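Local coordinates for protein 2-dehydropantoate 2-reductase (Enterococcus faecium, PDB 3WFI) that acts as a D-mandelate dehydrogenase of the ketopantoate reductase family, interconverting D-mandelate and its 2-keto acid with NAD(H) as coenzyme, at residues B[262-265]-B[269-272]; B[155-160]-B[174-179]; B[37-42]-B[57-62]; B[108-113]-B[282-287]. All blocks are in the same frame, centred on the assembly; numbering follows the deposited sequence.

Contact 1. Residues B[262-265]-B[269-272]; sequences YQDL and HRLT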
loop_
_atom_site.group_PDB
_atom_site.type_symbol
_atom_site.label_atom_id
_atom_site.label_comp_id
_atom_site.label_asym_id
_atom_site.label_seq_id
_atom_site.Cartn_x
_atom_site.Cartn_y
_atom_site.Cartn_z
ATOM N N TYR B 262 -2.928 -12.931 7.823
ATOM C CA TYR B 262 -4.209 -13.122 7.154
ATOM C C TYR B 262 -5.189 -13.872 8.067
ATOM O O TYR B 262 -6.355 -13.506 8.159
ATOM C CB TYR B 262 -4.002 -13.877 5.834
ATOM C CG TYR B 262 -5.249 -14.063 5.008
ATOM C CD1 TYR B 262 -5.493 -13.263 3.906
ATOM C CD2 TYR B 262 -6.181 -15.055 5.314
ATOM C CE1 TYR B 262 -6.631 -13.429 3.142
ATOM C CE2 TYR B 262 -7.321 -15.230 4.558
ATOM C CZ TYR B 262 -7.543 -14.409 3.476
ATOM O OH TYR B 262 -8.671 -14.552 2.716
ATOM N N GLN B 263 -4.702 -14.920 8.733
ATOM C CA GLN B 263 -5.509 -15.674 9.701
ATOM C C GLN B 263 -5.971 -14.777 10.842
ATOM O O GLN B 263 -7.134 -14.804 11.216
ATOM C CB GLN B 263 -4.722 -16.870 10.253
ATOM C CG GLN B 263 -4.336 -17.853 9.167
ATOM C CD GLN B 263 -3.673 -19.105 9.682
ATOM O OE1 GLN B 263 -3.373 -19.233 10.873
ATOM N NE2 GLN B 263 -3.439 -20.045 8.777
ATOM N N ASP B 264 -5.065 -13.968 11.380
ATOM C CA ASP B 264 -5.418 -13.047 12.461
ATOM C C ASP B 264 -6.539 -12.089 12.051
ATOM O O ASP B 264 -7.565 -11.988 12.717
ATOM C CB ASP B 264 -4.206 -12.220 12.894
ATOM C CG ASP B 264 -3.168 -13.033 13.666
ATOM O OD1 ASP B 264 -3.484 -14.162 14.125
ATOM O OD2 ASP B 264 -2.037 -12.506 13.838
ATOM N N LEU B 265 -6.355 -11.404 10.933
ATOM C CA LEU B 265 -7.258 -10.324 10.565
ATOM C C LEU B 265 -8.495 -10.808 9.816
ATOM O O LEU B 265 -9.613 -10.576 10.257
ATOM C CB LEU B 265 -6.530 -9.274 9.722
ATOM C CG LEU B 265 -7.350 -8.029 9.342
ATOM C CD1 LEU B 265 -8.060 -7.445 10.546
ATOM C CD2 LEU B 265 -6.453 -6.980 8.695
ATOM N N HIS B 269 -10.653 -11.948 12.827
ATOM C CA HIS B 269 -11.014 -10.550 13.121
ATOM C C HIS B 269 -10.290 -10.044 14.362
ATOM O O HIS B 269 -10.891 -9.495 15.285
ATOM C CB HIS B 269 -12.534 -10.342 13.197
ATOM C CG HIS B 269 -13.212 -10.381 11.863
ATOM N ND1 HIS B 269 -14.516 -10.794 11.707
ATOM C CD2 HIS B 269 -12.771 -10.053 10.627
ATOM C CE1 HIS B 269 -14.851 -10.718 10.430
ATOM N NE2 HIS B 269 -13.808 -10.273 9.752
ATOM N N ARG B 270 -8.980 -10.265 14.375
ATOM C CA ARG B 270 -8.117 -9.786 15.446
ATOM C C ARG B 270 -7.087 -8.820 14.898
ATOM O O ARG B 270 -6.698 -8.918 13.735
ATOM C CB ARG B 270 -7.377 -10.953 16.087
ATOM C CG ARG B 270 -8.225 -11.832 16.994
ATOM C CD ARG B 270 -7.279 -12.693 17.829
ATOM N NE ARG B 270 -6.482 -13.547 16.951
ATOM C CZ ARG B 270 -5.459 -14.302 17.347
ATOM N NH1 ARG B 270 -5.092 -14.333 18.627
ATOM N NH2 ARG B 270 -4.804 -15.039 16.454
ATOM N N LEU B 271 -6.616 -7.919 15.753
ATOM C CA LEU B 271 -5.535 -7.018 15.398
ATOM C C LEU B 271 -4.285 -7.800 15.003
ATOM O O LEU B 271 -3.998 -8.868 15.563
ATOM C CB LEU B 271 -5.210 -6.070 16.561
ATOM C CG LEU B 271 -6.263 -4.999 16.837
ATOM C CD1 LEU B 271 -6.008 -4.310 18.175
ATOM C CD2 LEU B 271 -6.300 -3.959 15.719
ATOM N N THR B 272 -3.546 -7.260 14.043
ATOM C CA THR B 272 -2.327 -7.879 13.564
ATOM C C THR B 272 -1.103 -7.395 14.336
ATOM O O THR B 272 -1.154 -6.405 15.055
ATOM C CB THR B 272 -2.107 -7.585 12.058
ATOM O OG1 THR B 272 -1.786 -6.199 11.878
ATOM C CG2 THR B 272 -3.362 -7.941 11.233
#

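Contact 2. Residues B[155-160]-B[174-179]; sequences GKEAAA and AHFSDN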
loop_
_atom_site.group_PDB
_atom_site.type_symbol
_atom_site.label_atom_id
_atom_site.label_comp_id
_atom_site.label_asym_id
_atom_site.label_seq_id
_atom_site.Cartn_x
_atom_site.Cartn_y
_atom_site.Cartn_z
ATOM N N GLY B 155 31.440 -6.746 21.866
ATOM C CA GLY B 155 32.394 -7.276 22.829
ATOM C C GLY B 155 31.820 -8.156 23.928
ATOM O O GLY B 155 32.535 -8.500 24.870
ATOM N N LYS B 156 30.555 -8.556 23.798
ATOM C CA LYS B 156 29.907 -9.373 24.807
ATOM C C LYS B 156 29.771 -10.848 24.387
ATOM O O LYS B 156 28.933 -11.569 24.931
ATOM C CB LYS B 156 28.534 -8.795 25.153
ATOM C CG LYS B 156 28.536 -7.338 25.606
ATOM C CD LYS B 156 29.452 -7.041 26.799
ATOM C CE LYS B 156 29.047 -7.758 28.073
ATOM N NZ LYS B 156 27.743 -7.287 28.626
ATOM N N GLU B 157 30.613 -11.305 23.456
ATOM C CA GLU B 157 30.599 -12.712 23.025
ATOM C C GLU B 157 30.939 -13.666 24.176
ATOM O O GLU B 157 30.289 -14.692 24.339
ATOM C CB GLU B 157 31.569 -12.960 21.851
ATOM C CG GLU B 157 31.058 -12.493 20.496
ATOM C CD GLU B 157 31.145 -10.988 20.280
ATOM O OE1 GLU B 157 31.944 -10.309 20.964
ATOM O OE2 GLU B 157 30.404 -10.483 19.404
ATOM N N ALA B 158 31.966 -13.330 24.953
ATOM C CA ALA B 158 32.373 -14.135 26.106
ATOM C C ALA B 158 31.246 -14.237 27.126
ATOM O O ALA B 158 30.951 -15.322 27.619
ATOM C CB ALA B 158 33.623 -13.547 26.756
ATOM N N ALA B 159 30.587 -13.115 27.391
ATOM C CA ALA B 159 29.423 -13.096 28.265
ATOM C C ALA B 159 28.263 -13.971 27.728
ATOM O O ALA B 159 27.595 -14.656 28.490
ATOM C CB ALA B 159 28.960 -11.668 28.496
ATOM N N ALA B 160 28.037 -13.936 26.420
ATOM C CA ALA B 160 27.008 -14.768 25.796
ATOM C C ALA B 160 27.352 -16.251 25.932
ATOM O O ALA B 160 26.471 -17.080 26.173
ATOM C CB ALA B 160 26.827 -14.388 24.332
ATOM N N ALA B 174 22.246 -25.223 25.522
ATOM C CA ALA B 174 22.357 -23.893 24.945
ATOM C C ALA B 174 23.720 -23.691 24.308
ATOM O O ALA B 174 24.720 -24.218 24.796
ATOM C CB ALA B 174 22.116 -22.828 26.018
ATOM N N HIS B 175 23.762 -22.909 23.230
ATOM C CA HIS B 175 25.013 -22.609 22.536
ATOM C C HIS B 175 25.037 -21.194 22.002
ATOM O O HIS B 175 24.007 -20.652 21.593
ATOM C CB HIS B 175 25.221 -23.560 21.354
ATOM C CG HIS B 175 25.136 -25.002 21.730
ATOM N ND1 HIS B 175 24.038 -25.774 21.437
ATOM C CD2 HIS B 175 26.001 -25.808 22.382
ATOM C CE1 HIS B 175 24.235 -27.001 21.880
ATOM N NE2 HIS B 175 25.414 -27.044 22.472
ATOM N N PHE B 176 26.228 -20.609 22.006
ATOM C CA PHE B 176 26.473 -19.371 21.287
ATOM C C PHE B 176 26.391 -19.600 19.783
ATOM O O PHE B 176 26.910 -20.588 19.268
ATOM C CB PHE B 176 27.860 -18.820 21.627
ATOM C CG PHE B 176 28.216 -17.578 20.868
ATOM C CD1 PHE B 176 27.701 -16.347 21.246
ATOM C CD2 PHE B 176 29.056 -17.640 19.765
ATOM C CE1 PHE B 176 28.029 -15.197 20.549
ATOM C CE2 PHE B 176 29.385 -16.495 19.060
ATOM C CZ PHE B 176 28.873 -15.270 19.457
ATOM N N SER B 177 25.760 -18.661 19.081
ATOM C CA SER B 177 25.801 -18.610 17.629
ATOM C C SER B 177 25.928 -17.161 17.203
ATOM O O SER B 177 25.220 -16.317 17.719
ATOM C CB SER B 177 24.533 -19.221 17.035
ATOM O OG SER B 177 24.423 -18.883 15.664
ATOM N N ASP B 178 26.828 -16.872 16.263
ATOM C CA ASP B 178 26.978 -15.506 15.752
ATOM C C ASP B 178 26.055 -15.236 14.568
ATOM O O ASP B 178 26.180 -14.219 13.886
ATOM C CB ASP B 178 28.436 -15.206 15.385
ATOM C CG ASP B 178 28.957 -16.057 14.223
ATOM O OD1 ASP B 178 28.168 -16.797 13.599
ATOM O OD2 ASP B 178 30.178 -15.985 13.944
ATOM N N ASN B 179 25.114 -16.135 14.316
ATOM C CA ASN B 179 24.273 -15.967 13.132
ATOM C C ASN B 179 22.816 -15.728 13.481
ATOM O O ASN B 179 21.990 -15.621 12.572
ATOM C CB ASN B 179 24.415 -17.192 12.238
ATOM C CG ASN B 179 23.825 -16.990 10.853
ATOM O OD1 ASN B 179 22.909 -17.710 10.458
ATOM N ND2 ASN B 179 24.331 -15.996 10.117
#

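Contact 3. Residues B[37-42]-B[57-62]; sequences QQIKEH and LPIVLQ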
loop_
_atom_site.group_PDB
_atom_site.type_symbol
_atom_site.label_atom_id
_atom_site.label_comp_id
_atom_site.label_asym_id
_atom_site.label_seq_id
_atom_site.Cartn_x
_atom_site.Cartn_y
_atom_site.Cartn_z
ATOM N N GLN B 37 -2.359 -18.473 40.575
ATOM C CA GLN B 37 -2.959 -18.964 41.814
ATOM C C GLN B 37 -2.752 -20.469 41.993
ATOM O O GLN B 37 -2.457 -20.933 43.096
ATOM C CB GLN B 37 -4.457 -18.619 41.841
ATOM C CG GLN B 37 -5.149 -18.895 43.164
ATOM C CD GLN B 37 -4.583 -18.069 44.289
ATOM O OE1 GLN B 37 -4.541 -16.841 44.213
ATOM N NE2 GLN B 37 -4.132 -18.737 45.339
ATOM N N GLN B 38 -2.898 -21.233 40.912
ATOM C CA GLN B 38 -2.703 -22.690 40.986
ATOM C C GLN B 38 -1.272 -23.034 41.385
ATOM O O GLN B 38 -1.057 -23.869 42.260
ATOM C CB GLN B 38 -3.118 -23.402 39.684
ATOM C CG GLN B 38 -4.599 -23.737 39.635
ATOM C CD GLN B 38 -5.066 -24.525 40.830
ATOM O OE1 GLN B 38 -4.609 -25.648 41.062
ATOM N NE2 GLN B 38 -5.999 -23.961 41.581
ATOM N N ILE B 39 -0.304 -22.360 40.767
ATOM C CA ILE B 39 1.113 -22.575 41.082
ATOM C C ILE B 39 1.443 -22.102 42.504
ATOM O O ILE B 39 2.213 -22.745 43.195
ATOM C CB ILE B 39 2.045 -21.905 40.039
ATOM C CG1 ILE B 39 1.865 -22.590 38.679
ATOM C CG2 ILE B 39 3.509 -21.984 40.480
ATOM C CD1 ILE B 39 2.422 -21.828 37.498
ATOM N N LYS B 40 0.852 -20.994 42.942
ATOM C CA LYS B 40 1.043 -20.540 44.320
ATOM C C LYS B 40 0.580 -21.616 45.299
ATOM O O LYS B 40 1.312 -21.981 46.212
ATOM C CB LYS B 40 0.289 -19.231 44.599
ATOM C CG LYS B 40 1.024 -17.962 44.197
ATOM C CD LYS B 40 0.170 -16.734 44.485
ATOM C CE LYS B 40 0.823 -15.452 43.990
ATOM N NZ LYS B 40 -0.123 -14.295 43.967
ATOM N N GLU B 41 -0.627 -22.134 45.089
ATOM C CA GLU B 41 -1.227 -23.091 46.027
ATOM C C GLU B 41 -0.651 -24.502 45.955
ATOM O O GLU B 41 -0.485 -25.148 46.981
ATOM C CB GLU B 41 -2.742 -23.166 45.824
ATOM C CG GLU B 41 -3.491 -21.963 46.368
ATOM C CD GLU B 41 -4.990 -22.053 46.101
ATOM O OE1 GLU B 41 -5.566 -21.131 45.482
ATOM O OE2 GLU B 41 -5.597 -23.062 46.522
ATOM N N HIS B 42 -0.338 -24.971 44.752
ATOM C CA HIS B 42 0.053 -26.371 44.529
ATOM C C HIS B 42 1.420 -26.561 43.882
ATOM O O HIS B 42 1.830 -27.699 43.651
ATOM C CB HIS B 42 -0.970 -27.074 43.635
ATOM C CG HIS B 42 -2.329 -27.181 44.237
ATOM N ND1 HIS B 42 -2.638 -28.092 45.226
ATOM C CD2 HIS B 42 -3.471 -26.508 43.970
ATOM C CE1 HIS B 42 -3.912 -27.961 45.551
ATOM N NE2 HIS B 42 -4.439 -27.007 44.803
ATOM N N LEU B 57 7.710 -23.209 42.826
ATOM C CA LEU B 57 8.392 -22.085 42.202
ATOM C C LEU B 57 7.716 -20.815 42.664
ATOM O O LEU B 57 6.489 -20.724 42.628
ATOM C CB LEU B 57 8.330 -22.175 40.678
ATOM C CG LEU B 57 9.362 -23.001 39.911
ATOM C CD1 LEU B 57 10.351 -23.742 40.793
ATOM C CD2 LEU B 57 8.713 -23.947 38.922
ATOM N N PRO B 58 8.509 -19.837 43.124
ATOM C CA PRO B 58 7.948 -18.519 43.355
ATOM C C PRO B 58 7.255 -17.990 42.085
ATOM O O PRO B 58 7.777 -18.128 40.990
ATOM C CB PRO B 58 9.177 -17.670 43.690
ATOM C CG PRO B 58 10.188 -18.628 44.194
ATOM C CD PRO B 58 9.930 -19.924 43.504
ATOM N N ILE B 59 6.067 -17.432 42.233
ATOM C CA ILE B 59 5.358 -16.870 41.087
ATOM C C ILE B 59 4.581 -15.653 41.523
ATOM O O ILE B 59 3.985 -15.632 42.616
ATOM C CB ILE B 59 4.421 -17.902 40.410
ATOM C CG1 ILE B 59 3.774 -17.306 39.159
ATOM C CG2 ILE B 59 3.347 -18.380 41.379
ATOM C CD1 ILE B 59 3.240 -18.338 38.182
ATOM N N VAL B 60 4.588 -14.638 40.664
ATOM C CA VAL B 60 3.811 -13.433 40.900
ATOM C C VAL B 60 3.040 -13.040 39.642
ATOM O O VAL B 60 3.515 -13.242 38.514
ATOM C CB VAL B 60 4.702 -12.260 41.346
ATOM C CG1 VAL B 60 5.108 -12.438 42.799
ATOM C CG2 VAL B 60 5.941 -12.145 40.473
ATOM N N LEU B 61 1.840 -12.508 39.850
ATOM C CA LEU B 61 1.134 -11.770 38.803
ATOM C C LEU B 61 2.043 -10.652 38.327
ATOM O O LEU B 61 2.694 -9.996 39.128
ATOM C CB LEU B 61 -0.176 -11.138 39.323
ATOM C CG LEU B 61 -1.528 -11.590 38.750
ATOM C CD1 LEU B 61 -2.625 -10.701 39.320
ATOM C CD2 LEU B 61 -1.539 -11.555 37.228
ATOM N N GLN B 62 2.057 -10.408 37.028
ATOM C CA GLN B 62 3.014 -9.456 36.464
ATOM C C GLN B 62 2.935 -8.027 37.012
ATOM O O GLN B 62 3.944 -7.336 37.111
ATOM C CB GLN B 62 2.975 -9.495 34.935
ATOM C CG GLN B 62 2.054 -8.515 34.259
ATOM C CD GLN B 62 2.089 -8.665 32.748
ATOM O OE1 GLN B 62 1.962 -9.765 32.227
ATOM N NE2 GLN B 62 2.280 -7.557 32.038
HETATM O O HOH W 1 4.762 -22.233 43.976
HETATM O O HOH W 2 0.734 -12.186 42.481
#

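Contact 4. Residues B[108-113]-B[282-287]; sequences GHEDII and SRKGKK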
loop_
_atom_site.group_PDB
_atom_site.type_symbol
_atom_site.label_atom_id
_atom_site.label_comp_id
_atom_site.label_asym_id
_atom_site.label_seq_id
_atom_site.Cartn_x
_atom_site.Cartn_y
_atom_site.Cartn_z
ATOM N N GLY B 108 13.176 -6.062 16.178
ATOM C CA GLY B 108 12.867 -4.788 16.807
ATOM C C GLY B 108 12.508 -4.848 18.285
ATOM O O GLY B 108 12.298 -3.805 18.896
ATOM N N HIS B 109 12.469 -6.046 18.875
ATOM C CA HIS B 109 12.174 -6.164 20.305
ATOM C C HIS B 109 13.238 -5.486 21.143
ATOM O O HIS B 109 12.930 -4.890 22.162
ATOM C CB HIS B 109 12.053 -7.614 20.747
ATOM C CG HIS B 109 10.960 -8.359 20.064
ATOM N ND1 HIS B 109 11.037 -9.705 19.803
ATOM C CD2 HIS B 109 9.771 -7.943 19.561
ATOM C CE1 HIS B 109 9.933 -10.096 19.188
ATOM N NE2 HIS B 109 9.149 -9.046 19.029
ATOM N N GLU B 110 14.488 -5.569 20.690
ATOM C CA GLU B 110 15.619 -4.925 21.354
ATOM C C GLU B 110 15.392 -3.429 21.598
ATOM O O GLU B 110 15.865 -2.886 22.596
ATOM C CB GLU B 110 16.948 -5.197 20.601
ATOM C CG GLU B 110 17.186 -4.505 19.245
ATOM C CD GLU B 110 16.436 -5.130 18.082
ATOM O OE1 GLU B 110 15.680 -6.090 18.288
ATOM O OE2 GLU B 110 16.586 -4.648 16.937
ATOM N N ASP B 111 14.660 -2.760 20.705
ATOM C CA ASP B 111 14.417 -1.320 20.887
ATOM C C ASP B 111 13.471 -1.052 22.067
ATOM O O ASP B 111 13.632 -0.077 22.775
ATOM C CB ASP B 111 13.892 -0.693 19.596
ATOM C CG ASP B 111 14.857 -0.895 18.426
ATOM O OD1 ASP B 111 16.075 -1.087 18.665
ATOM O OD2 ASP B 111 14.398 -0.909 17.273
ATOM N N ILE B 112 12.486 -1.915 22.270
ATOM C CA ILE B 112 11.642 -1.848 23.475
ATOM C C ILE B 112 12.484 -2.195 24.709
ATOM O O ILE B 112 12.519 -1.439 25.676
ATOM C CB ILE B 112 10.442 -2.809 23.360
ATOM C CG1 ILE B 112 9.515 -2.372 22.218
ATOM C CG2 ILE B 112 9.662 -2.854 24.656
ATOM C CD1 ILE B 112 8.596 -3.464 21.701
ATOM N N ILE B 113 13.205 -3.314 24.646
ATOM C CA ILE B 113 14.012 -3.786 25.779
ATOM C C ILE B 113 15.068 -2.739 26.188
ATOM O O ILE B 113 15.290 -2.496 27.386
ATOM C CB ILE B 113 14.685 -5.142 25.465
ATOM C CG1 ILE B 113 13.619 -6.218 25.181
ATOM C CG2 ILE B 113 15.563 -5.587 26.629
ATOM C CD1 ILE B 113 14.141 -7.452 24.496
ATOM N N SER B 282 9.981 0.642 10.141
ATOM C CA SER B 282 9.641 2.070 10.017
ATOM C C SER B 282 10.234 2.887 11.163
ATOM O O SER B 282 10.816 3.931 10.939
ATOM C CB SER B 282 8.131 2.274 9.975
ATOM O OG SER B 282 7.576 1.681 8.802
ATOM N N ARG B 283 10.092 2.384 12.390
ATOM C CA ARG B 283 10.636 3.072 13.567
ATOM C C ARG B 283 12.160 3.228 13.531
ATOM O O ARG B 283 12.681 4.324 13.764
ATOM C CB ARG B 283 10.171 2.381 14.853
ATOM C CG ARG B 283 8.732 2.731 15.195
ATOM C CD ARG B 283 8.332 2.259 16.591
ATOM N NE ARG B 283 8.460 0.816 16.795
ATOM C CZ ARG B 283 7.632 -0.104 16.311
ATOM N NH1 ARG B 283 6.590 0.233 15.542
ATOM N NH2 ARG B 283 7.850 -1.382 16.600
ATOM N N LYS B 284 12.866 2.150 13.221
ATOM C CA LYS B 284 14.323 2.196 13.047
ATOM C C LYS B 284 14.725 3.135 11.907
ATOM O O LYS B 284 15.705 3.892 12.019
ATOM C CB LYS B 284 14.879 0.795 12.757
ATOM C CG LYS B 284 14.891 -0.170 13.935
ATOM C CD LYS B 284 15.235 -1.578 13.462
ATOM C CE LYS B 284 15.104 -2.629 14.563
ATOM N NZ LYS B 284 16.077 -2.378 15.651
ATOM N N GLY B 285 13.974 3.095 10.811
ATOM C CA GLY B 285 14.207 4.020 9.681
ATOM C C GLY B 285 14.178 5.485 10.086
ATOM O O GLY B 285 15.050 6.269 9.693
ATOM N N LYS B 286 13.176 5.855 10.881
ATOM C CA LYS B 286 13.062 7.226 11.386
ATOM C C LYS B 286 14.260 7.605 12.250
ATOM O O LYS B 286 14.801 8.700 12.132
ATOM C CB LYS B 286 11.783 7.402 12.201
ATOM C CG LYS B 286 10.515 7.549 11.379
ATOM C CD LYS B 286 9.317 7.618 12.323
ATOM C CE LYS B 286 9.199 8.986 12.971
ATOM N NZ LYS B 286 8.446 8.967 14.260
ATOM N N LYS B 287 14.670 6.678 13.110
ATOM C CA LYS B 287 15.804 6.891 14.007
ATOM C C LYS B 287 17.119 7.008 13.237
ATOM O O LYS B 287 17.962 7.816 13.580
ATOM C CB LYS B 287 15.886 5.729 15.000
ATOM C CG LYS B 287 16.942 5.885 16.077
ATOM C CD LYS B 287 16.954 4.650 16.961
ATOM C CE LYS B 287 18.001 4.763 18.061
ATOM N NZ LYS B 287 17.880 3.616 18.994
HETATM O O HOH W 3 10.035 -2.235 17.856
HETATM O O HOH W 4 17.364 1.290 17.152
#

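Contact 1. Residues B[262-265]-B[269-272]
The C-terminal end of helix 260-267 forms this contact, where D264 and L265 meet H269, R270 and T272 of the following loop. The chain turns back at H269, which has positive phi. The backbone O of D264 accepts from the N of R270 at 2.8 Å. That bond is fairly straight at the hydrogen, 161°. L265 O takes a weak bond from H269 N. R270 is held a second time through its side chain. Its NH2 makes a salt bridge to D264 OD1 at 2.8 Å, with the guanidinium nearly perpendicular to the carboxylate (89°). A bend at chi3, -61°, folds the guanidinium back to reach it. R270 NE is buried by the contact but has no partner in the model. R270 binds NAD(+), although no coenzyme is bound to this chain, so D264 probably positions a coenzyme-binding residue. On the apolar side, T272 CG2 packs on L265 CB at 3.8 Å. T272 OG1 turns to E306 for its hydrogen bond. Helix 293-308 lies beside L265 and T272, and T199 of helix 194-201 also touches L265.

Contact 2. Residues B[155-160]-B[174-179]
A beta-alpha-beta unit of strand 147-151, helix 157-168 and strand 174-176 brings E157 and A160 against the ring of F176. The first turn of the helix sits on the outermost strand of the large sheet. No hydrogen bond crosses between the two segments, and the contact is packing alone. CG of F176 lies anti to the backbone N (chi1 177°), which carries the ring toward the helix. Two side chains three residues apart on the helix meet the ring along CD1, CE1 and CZ. A160 CB lies 3.8 Å from F176 CD1, nearer the root of the ring. E157 CG lies 3.7 Å from F176 CZ, at its far end. E157 touches with its CG. The bend at chi2 (77°) sets the direction of the carboxylate beyond it. The carboxylate is turned steeply to the ring plane, 82° away from it, and OE2 makes a weak hydrogen bond to N151. K156 is the N-cap residue, and its O accepts from A160 N at 2.9 Å as the helix begins. Beyond the strand, S177 OG accepts from N179 N at 3.1 Å. This is an ST turn leading into helix 180-191. K161 makes a cation-pi contact with F176, and N151 also touches it. L149 of strand 147-151 and Y123 of strand 122-127 pack on A160. Strand 174-176 is bonded through its backbone to strand 147-151.

Contact 3. Residues B[37-42]-B[57-62]
K40 on helix 33-42 and I59 on strand 59-61 bring their CA atoms to 6.5 Å, and no direct hydrogen bond joins the two segments. I59 is the central side chain. Its CG1 lies anti to the backbone N (chi1 -176°), and both of its branches reach the helix. I59 CD1 meets I39 CD1 at 3.6 Å, end against end, while I59 CG2 lies 3.7 Å from I39 CG2. The two isoleucines cross at about a right angle. The same I59 CG2 also touches K40 CG at 3.7 Å, so this methyl sits between two helix side chains. K40 is extended beyond CG and runs across I59 toward the strand, with its CE 3.5 Å from I59 O. Two waters bridge the segments at the borders of this apolar patch. One joins backbone to backbone, donating to both I39 O and L57 O, each at 2.7 Å. The other accepts from K40 NZ at 2.7 Å and from L61 N. Strand 59-61 is an outermost strand of the large sheet and pairs in parallel with strand 25-30. Helix 33-42 connects these two strands, with the short strands 44-47 and 52-55 inserted on the way. This is a beta-alpha-beta crossover of the Rossmann fold. D30, an NAD(+)-binding residue at the end of strand 25-30, has its side chain about 5 Å from that of I59.

Contact 4. Residues B[108-113]-B[282-287]
K284 NZ is gripped by two carboxylates of helix 109-113 and by a third, E232, from outside the two segments. E110 OE2 takes a hydrogen bond from it at 2.7 Å and D111 OD2 takes one at 2.8 Å, both within salt bridges. The two acids offer their oxygens differently. E110 OE2 is met from above its carboxylate plane, 37° out of it. D111 OD2 is met on its syn side and closer to the plane. E110 gets there by a bend at chi2 (-77°), because its CB does not face the partner helix. K284 is extended until a last bend at chi4 (-64°) turns the ammonium between the acids. Three acids around one buried lysine would be expected to favour its charged form. G108 lies beside the end of the K284 chain, and K284 CE passes 3.8 Å from G108 CA. The positive phi of G108 suits glycine. The contact joins the two halves of the enzyme, since helix 109-113 belongs to the N-terminal Rossmann part and helix 278-288 to the C-terminal helical part. Waters bridge the same gap on the flanks. One donates to G108 O at 2.9 Å and accepts from R283 NH2 at 2.7 Å, lying at the edge of the guanidinium and in its plane. R283 NH2 is also bonded to D275 O. The other water donates to D111 OD1 and accepts from K287 NZ at 3.0 Å. Y276 touches I112, while L83 of helix 80-90 and C102 of strand 98-102 pack on H109.

From the N terminus, contact 3 closes first. It spans a short loop holding strands 44-47 and 52-55, and ties helix 33-42 to one outermost strand of the large sheet. Contact 4 then opens at 108-113 and closes only at 282-287, joining the Rossmann part to the C-terminal helices. Contacts 2 and 1 both fall within that long span, one after the other. Contact 2 ties helix 157-168 to strand 174-176, the other outermost strand of the sheet. Contact 1 closes the C-terminal end of helix 260-267 onto the loop that leads to helix 278-288. No two contacts touch. Contacts 1 and 4 come nearest, about 10 Å between nearest atoms.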